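Local coordinates for Non-structural protein 3 (Porcine deltacoronavirus, PDB 6LN0) that probably processes the viral polyprotein through its papain-like peptidase domain, in a chain that also carries a macro domain and a zinc-binding site, at residues T382-P387 with K414-A419; T388-K393 with Y401-K406. All blocks are in the same frame, centred on the assembly; numbering follows the deposited sequence.

Interaction 1 of 2, residues T382-P387 with K414-A419; sequences TSADEP and KANVVA
S383 and V417 form an antiparallel hydrogen-bonded pair at the end of strand 376-383, their CA atoms 5.7 Å apart. The bond from V417 N to S383 O is the firm one, 2.9 Å long, with the N-H arriving almost along the C=O axis (167° at the oxygen). Its return, S383 N to V417 O, is stretched to 3.3 Å and weak. On the face bearing T382 and N416, the two side chains cross obliquely. T382 CG2, anti to the backbone N, rests 3.6 Å from N416 CB, while N416 OD1 turns the other way to lie 3.6 Å from A384 CA. Strands 376-383 and 416-423 are antiparallel neighbours in an eight-stranded mixed sheet that probably belongs to the papain-like peptidase domain, and whose far edge holds part of the Cys4 zinc site. On the other face V417 is buried: CG1, in the crowded position between N and C (chi1 68°), leans 3.5 Å from S383 O. V417 CG2 meets P387 CG at 4.3 Å, and Y351 and P353 also touch this valine. Past S383 the chain leaves the sheet; S383 OG, anti to the backbone N, gives a weak bond to D385 OD1 at 3.0 Å across the bend.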
ATOM      1  N   THR A 382     -39.067  10.246   5.331  1.00 46.14           N
ATOM      2  CA  THR A 382     -39.164  11.434   6.176  1.00 51.39           C
ATOM      3  C   THR A 382     -40.601  11.914   6.274  1.00 48.62           C
ATOM      4  O   THR A 382     -41.238  12.159   5.249  1.00 48.76           O
ATOM      5  CB  THR A 382     -38.297  12.561   5.647  1.00 49.25           C
ATOM      6  OG1 THR A 382     -36.999  12.045   5.387  1.00 52.58           O
ATOM      7  CG2 THR A 382     -38.218  13.675   6.696  1.00 52.11           C
ATOM      8  N   SER A 383     -41.095  12.065   7.501  1.00 54.19           N
ATOM      9  CA  SER A 383     -42.359  12.751   7.754  1.00 52.66           C
ATOM     10  C   SER A 383     -42.291  13.532   9.057  1.00 53.14           C
ATOM     11  O   SER A 383     -41.528  13.197   9.968  1.00 49.86           O
ATOM     12  CB  SER A 383     -43.553  11.796   7.831  1.00 55.52           C
ATOM     13  OG  SER A 383     -44.789  12.523   7.849  1.00 61.06           O
ATOM     14  N   ALA A 384     -43.145  14.552   9.141  1.00 62.43           N
ATOM     15  CA  ALA A 384     -43.269  15.387  10.323  1.00 60.00           C
ATOM     16  C   ALA A 384     -44.159  14.781  11.398  1.00 57.17           C
ATOM     17  O   ALA A 384     -44.237  15.342  12.493  1.00 60.89           O
ATOM     18  CB  ALA A 384     -43.805  16.757   9.917  1.00 51.59           C
ATOM     19  N   ASP A 385     -44.822  13.658  11.130  1.00 60.67           N
ATOM     20  CA  ASP A 385     -45.757  13.103  12.100  1.00 59.06           C
ATOM     21  C   ASP A 385     -45.006  12.487  13.274  1.00 63.98           C
ATOM     22  O   ASP A 385     -43.782  12.342  13.260  1.00 69.98           O
ATOM     23  CB  ASP A 385     -46.657  12.055  11.451  1.00 58.82           C
ATOM     24  CG  ASP A 385     -47.352  12.580  10.210  1.00 64.83           C
ATOM     25  OD1 ASP A 385     -46.891  13.610   9.664  1.00 73.22           O
ATOM     26  OD2 ASP A 385     -48.342  11.968   9.764  1.00 57.42           O
ATOM     27  N   GLU A 386     -45.756  12.101  14.292  1.00 61.60           N
ATOM     28  CA  GLU A 386     -45.020  11.614  15.441  1.00 67.49           C
ATOM     29  C   GLU A 386     -45.088  10.096  15.523  1.00 67.89           C
ATOM     30  O   GLU A 386     -46.134   9.496  15.245  1.00 63.83           O
ATOM     31  CB  GLU A 386     -45.543  12.221  16.755  1.00 69.64           C
ATOM     32  CG  GLU A 386     -45.045  13.655  17.017  1.00 74.46           C
ATOM     33  CD  GLU A 386     -43.836  13.715  17.955  1.00 80.34           C
ATOM     34  OE1 GLU A 386     -43.489  12.666  18.551  1.00 78.97           O
ATOM     35  OE2 GLU A 386     -43.224  14.809  18.085  1.00 87.95           O
ATOM     36  N   PRO A 387     -43.992   9.461  15.903  1.00 59.62           N
ATOM     37  CA  PRO A 387     -43.979   8.007  16.012  1.00 61.66           C
ATOM     38  C   PRO A 387     -44.506   7.550  17.361  1.00 61.94           C
ATOM     39  O   PRO A 387     -44.468   8.280  18.349  1.00 68.41           O
ATOM     40  CB  PRO A 387     -42.490   7.681  15.878  1.00 58.71           C
ATOM     41  CG  PRO A 387     -41.845   8.840  16.602  1.00 57.48           C
ATOM     42  CD  PRO A 387     -42.687  10.050  16.242  1.00 61.51           C
ATOM     43  N   LYS A 414     -40.082  19.611  17.978  1.00 87.60           N
ATOM     44  CA  LYS A 414     -40.665  19.046  16.772  1.00 84.10           C
ATOM     45  C   LYS A 414     -39.548  18.754  15.784  1.00 83.22           C
ATOM     46  O   LYS A 414     -38.676  19.597  15.537  1.00 84.91           O
ATOM     47  CB  LYS A 414     -41.711  19.982  16.155  1.00 85.02           C
ATOM     48  CG  LYS A 414     -41.153  21.213  15.446  1.00 89.30           C
ATOM     49  CD  LYS A 414     -42.027  21.650  14.276  1.00 88.38           C
ATOM     50  CE  LYS A 414     -42.209  23.170  14.294  1.00 93.79           C
ATOM     51  NZ  LYS A 414     -43.119  23.676  13.231  1.00 89.74           N
ATOM     52  N   ALA A 415     -39.556  17.542  15.249  1.00 76.40           N
ATOM     53  CA  ALA A 415     -38.505  17.107  14.352  1.00 68.56           C
ATOM     54  C   ALA A 415     -39.091  16.056  13.434  1.00 59.38           C
ATOM     55  O   ALA A 415     -39.977  15.294  13.825  1.00 62.34           O
ATOM     56  CB  ALA A 415     -37.307  16.537  15.117  1.00 63.71           C
ATOM     57  N   ASN A 416     -38.608  16.036  12.202  1.00 60.38           N
ATOM     58  CA  ASN A 416     -38.958  14.938  11.321  1.00 56.40           C
ATOM     59  C   ASN A 416     -38.503  13.616  11.928  1.00 50.65           C
ATOM     60  O   ASN A 416     -37.521  13.549  12.674  1.00 52.45           O
ATOM     61  CB  ASN A 416     -38.337  15.168   9.952  1.00 52.22           C
ATOM     62  CG  ASN A 416     -38.853  16.430   9.314  1.00 55.96           C
ATOM     63  OD1 ASN A 416     -40.049  16.725   9.414  1.00 62.05           O
ATOM     64  ND2 ASN A 416     -37.975  17.198   8.687  1.00 49.55           N
ATOM     65  N   VAL A 417     -39.263  12.572  11.672  1.00 46.58           N
ATOM     66  CA  VAL A 417     -38.812  11.214  11.962  1.00 54.26           C
ATOM     67  C   VAL A 417     -38.257  10.641  10.661  1.00 46.32           C
ATOM     68  O   VAL A 417     -38.787  10.930   9.574  1.00 42.39           O
ATOM     69  CB  VAL A 417     -39.955  10.357  12.551  1.00 55.66           C
ATOM     70  CG1 VAL A 417     -41.015  10.113  11.524  1.00 54.20           C
ATOM     71  CG2 VAL A 417     -39.422   9.029  13.062  1.00 55.55           C
ATOM     72  N   VAL A 418     -37.135   9.923  10.750  1.00 49.35           N
ATOM     73  CA  VAL A 418     -36.457   9.404   9.561  1.00 44.37           C
ATOM     74  C   VAL A 418     -36.272   7.895   9.570  1.00 45.62           C
ATOM     75  O   VAL A 418     -35.879   7.329   8.537  1.00 43.35           O
ATOM     76  CB  VAL A 418     -35.100  10.099   9.313  1.00 45.53           C
ATOM     77  CG1 VAL A 418     -35.337  11.552   8.981  1.00 43.40           C
ATOM     78  CG2 VAL A 418     -34.153   9.923  10.510  1.00 46.73           C
ATOM     79  N   ALA A 419     -36.581   7.216  10.663  1.00 45.02           N
ATOM     80  CA  ALA A 419     -36.625   5.764  10.645  1.00 43.40           C
ATOM     81  C   ALA A 419     -37.501   5.322  11.805  1.00 44.08           C
ATOM     82  O   ALA A 419     -37.492   5.961  12.858  1.00 44.83           O
ATOM     83  CB  ALA A 419     -35.219   5.154  10.761  1.00 39.20           C
TER

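Interaction 2 of 2, residues T388-K393 with Y401-K406; sequences TGPAIK and YTNGKK
The two chains run nearest to each other at the glycines, with G389 CA and G404 CA 3.6 Å apart. G404, which has no side chain, also brings its CA to 3.4 Å from T388 C. Two residues further on, A391 and T402 form an antiparallel hydrogen-bonded pair. A391 N gives a 2.8 Å bond to T402 O that lies in the carbonyl plane; the N-H of T402 returns to A391 O along a nearly straight line (172°) but stands above that carbonyl's plane. The next pair, I392 with Y401, is non-hydrogen-bonded. These are the open ends of the beta hairpin 391-395/398-402, whose second strand is one of the two edge strands of the eight-stranded mixed sheet within this chain. Y401, its CG anti to the backbone N (chi1 169°), lays its ring alongside P390 and offers its edge: Y401 CD1 presses to 2.9 Å from A391 O, a tight approach, and P390 CB sits in the ring plane, 3.7 Å from Y401 CE1. The hydroxyl reaches N271 in a weak hydrogen bond, and helix 260-270 packs on P390, I392 and Y401. On the face shared with A391 the buried T402 and K393 side chains cross obliquely, T402 CG2 3.9 Å from K393 CG. In the following loop N403 OD1 accepts G404 N on a lone pair at 2.9 Å, tying the turn internally. The solvent side is looser: the exposed K405 chain, bent at three torsions, only grazes the other segment, K405 CD lying 4.0 Å from T388 O.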
ATOM      1  N   THR A 388     -44.967   6.299  17.393  1.00 64.02           N
ATOM      2  CA  THR A 388     -45.453   5.666  18.614  1.00 62.45           C
ATOM      3  C   THR A 388     -44.635   4.441  19.004  1.00 67.48           C
ATOM      4  O   THR A 388     -45.067   3.670  19.873  1.00 67.65           O
ATOM      5  CB  THR A 388     -46.924   5.266  18.466  1.00 67.81           C
ATOM      6  OG1 THR A 388     -47.016   4.139  17.590  1.00 67.87           O
ATOM      7  CG2 THR A 388     -47.757   6.418  17.900  1.00 64.68           C
ATOM      8  N   GLY A 389     -43.479   4.232  18.379  1.00 63.98           N
ATOM      9  CA  GLY A 389     -42.567   3.178  18.757  1.00 59.90           C
ATOM     10  C   GLY A 389     -41.139   3.638  18.542  1.00 57.82           C
ATOM     11  O   GLY A 389     -40.900   4.813  18.247  1.00 58.99           O
ATOM     12  N   PRO A 390     -40.169   2.730  18.661  1.00 57.03           N
ATOM     13  CA  PRO A 390     -38.755   3.114  18.465  1.00 57.62           C
ATOM     14  C   PRO A 390     -38.536   3.801  17.126  1.00 51.99           C
ATOM     15  O   PRO A 390     -38.929   3.292  16.076  1.00 51.15           O
ATOM     16  CB  PRO A 390     -38.004   1.780  18.529  1.00 50.91           C
ATOM     17  CG  PRO A 390     -38.922   0.840  19.229  1.00 55.08           C
ATOM     18  CD  PRO A 390     -40.335   1.300  18.968  1.00 52.38           C
ATOM     19  N   ALA A 391     -37.919   4.977  17.164  1.00 51.53           N
ATOM     20  CA  ALA A 391     -37.770   5.786  15.964  1.00 47.24           C
ATOM     21  C   ALA A 391     -36.468   6.575  16.030  1.00 50.00           C
ATOM     22  O   ALA A 391     -35.721   6.522  17.015  1.00 47.71           O
ATOM     23  CB  ALA A 391     -38.959   6.732  15.780  1.00 46.20           C
ATOM     24  N   ILE A 392     -36.195   7.304  14.955  1.00 46.26           N
ATOM     25  CA  ILE A 392     -35.080   8.233  14.901  1.00 46.58           C
ATOM     26  C   ILE A 392     -35.622   9.567  14.414  1.00 42.57           C
ATOM     27  O   ILE A 392     -36.376   9.624  13.438  1.00 42.53           O
ATOM     28  CB  ILE A 392     -33.942   7.725  13.987  1.00 44.06           C
ATOM     29  CG1 ILE A 392     -33.290   6.470  14.600  1.00 45.00           C
ATOM     30  CG2 ILE A 392     -32.924   8.801  13.805  1.00 43.72           C
ATOM     31  CD1 ILE A 392     -32.104   5.882  13.797  1.00 43.91           C
ATOM     32  N   LYS A 393     -35.273  10.631  15.113  1.00 47.27           N
ATOM     33  CA  LYS A 393     -35.651  11.971  14.702  1.00 53.92           C
ATOM     34  C   LYS A 393     -34.401  12.760  14.329  1.00 58.08           C
ATOM     35  O   LYS A 393     -33.317  12.563  14.897  1.00 52.53           O
ATOM     36  CB  LYS A 393     -36.446  12.701  15.802  1.00 57.72           C
ATOM     37  CG  LYS A 393     -37.829  12.109  16.115  1.00 56.07           C
ATOM     38  CD  LYS A 393     -38.822  13.187  16.512  1.00 58.75           C
ATOM     39  CE  LYS A 393     -39.592  12.823  17.786  1.00 69.66           C
ATOM     40  NZ  LYS A 393     -40.135  14.041  18.498  1.00 78.24           N
ATOM     41  N   TYR A 401     -32.165   8.857  18.980  1.00 53.86           N
ATOM     42  CA  TYR A 401     -33.139   7.793  19.139  1.00 55.28           C
ATOM     43  C   TYR A 401     -34.219   8.216  20.128  1.00 63.27           C
ATOM     44  O   TYR A 401     -33.946   8.875  21.134  1.00 66.63           O
ATOM     45  CB  TYR A 401     -32.462   6.521  19.630  1.00 53.65           C
ATOM     46  CG  TYR A 401     -33.443   5.463  20.056  1.00 55.02           C
ATOM     47  CD1 TYR A 401     -34.422   5.007  19.180  1.00 53.79           C
ATOM     48  CD2 TYR A 401     -33.398   4.918  21.329  1.00 55.06           C
ATOM     49  CE1 TYR A 401     -35.329   4.039  19.567  1.00 56.60           C
ATOM     50  CE2 TYR A 401     -34.297   3.947  21.724  1.00 58.48           C
ATOM     51  CZ  TYR A 401     -35.263   3.511  20.838  1.00 57.31           C
ATOM     52  OH  TYR A 401     -36.165   2.545  21.227  1.00 62.62           O
ATOM     53  N   THR A 402     -35.451   7.838  19.832  1.00 62.63           N
ATOM     54  CA  THR A 402     -36.549   8.025  20.760  1.00 66.09           C
ATOM     55  C   THR A 402     -37.432   6.792  20.693  1.00 66.05           C
ATOM     56  O   THR A 402     -37.860   6.393  19.608  1.00 65.18           O
ATOM     57  CB  THR A 402     -37.351   9.295  20.436  1.00 67.62           C
ATOM     58  OG1 THR A 402     -38.579   9.287  21.170  1.00 72.36           O
ATOM     59  CG2 THR A 402     -37.660   9.393  18.948  1.00 64.54           C
ATOM     60  N   ASN A 403     -37.651   6.160  21.839  1.00 72.20           N
ATOM     61  CA  ASN A 403     -38.740   5.210  21.944  1.00 71.12           C
ATOM     62  C   ASN A 403     -40.055   5.972  21.820  1.00 73.82           C
ATOM     63  O   ASN A 403     -40.106   7.191  21.954  1.00 81.21           O
ATOM     64  CB  ASN A 403     -38.651   4.441  23.263  1.00 76.23           C
ATOM     65  CG  ASN A 403     -39.149   3.023  23.150  1.00 76.29           C
ATOM     66  OD1 ASN A 403     -40.287   2.780  22.731  1.00 74.62           O
ATOM     67  ND2 ASN A 403     -38.290   2.064  23.521  1.00 77.42           N
ATOM     68  N   GLY A 404     -41.128   5.254  21.550  1.00 69.48           N
ATOM     69  CA  GLY A 404     -42.340   5.918  21.073  1.00 76.49           C
ATOM     70  C   GLY A 404     -42.900   7.009  21.984  1.00 83.19           C
ATOM     71  O   GLY A 404     -43.651   7.879  21.528  1.00 85.26           O
ATOM     72  N   LYS A 405     -42.570   6.979  23.274  1.00 86.51           N
ATOM     73  CA  LYS A 405     -43.363   7.635  24.308  1.00 89.75           C
ATOM     74  C   LYS A 405     -42.566   8.740  24.988  1.00 95.45           C
ATOM     75  O   LYS A 405     -42.253   8.614  26.166  1.00101.42           O
ATOM     76  CB  LYS A 405     -43.843   6.556  25.350  1.00 92.28           C
ATOM     77  CG  LYS A 405     -44.440   5.229  24.815  1.00 94.10           C
ATOM     78  CD  LYS A 405     -45.214   5.303  23.494  1.00 87.45           C
ATOM     79  CE  LYS A 405     -46.372   6.288  23.534  1.00 83.92           C
ATOM     80  NZ  LYS A 405     -47.530   5.817  24.321  1.00 90.02           N
ATOM     81  N   LYS A 406     -42.351   9.858  24.293  1.00 95.66           N
ATOM     82  CA  LYS A 406     -41.227  10.730  24.623  1.00 95.10           C
ATOM     83  C   LYS A 406     -39.979   9.837  24.667  1.00 93.94           C
ATOM     84  O   LYS A 406     -39.497   9.455  23.599  1.00 95.55           O
ATOM     85  CB  LYS A 406     -41.467  11.505  25.928  1.00 97.98           C
ATOM     86  CG  LYS A 406     -42.687  12.477  25.867  1.00 97.01           C
ATOM     87  CD  LYS A 406     -43.585  12.388  27.101  1.00 95.54           C
ATOM     88  CE  LYS A 406     -44.555  11.220  26.977  1.00 95.99           C
ATOM     89  NZ  LYS A 406     -45.057  10.785  28.308  1.00 92.75           N
TER

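Both interactions lie in one mixed sheet at the end of the elongated molecule, their centres about 10 Å apart. Along the chain the order is 382-387, 388-393, 401-406, 414-419, so interaction 2 is nested within the loop that interaction 1 closes. Strands 416-423 and 391-395 are sheet neighbours and join the two: I392 N and A419 O, and I392 O and V418 N, are probable hydrogen bonds, and V417 packs against A391. E386 of interaction 1 also forms a salt bridge with K393 of interaction 2. Strands 376-383, 416-423, 391-395 and 398-402 make one half of the sheet, ending in the edge hairpin 391-395/398-402; strand 338-346 continues it from 376-383 toward the strands beside the zinc cysteines.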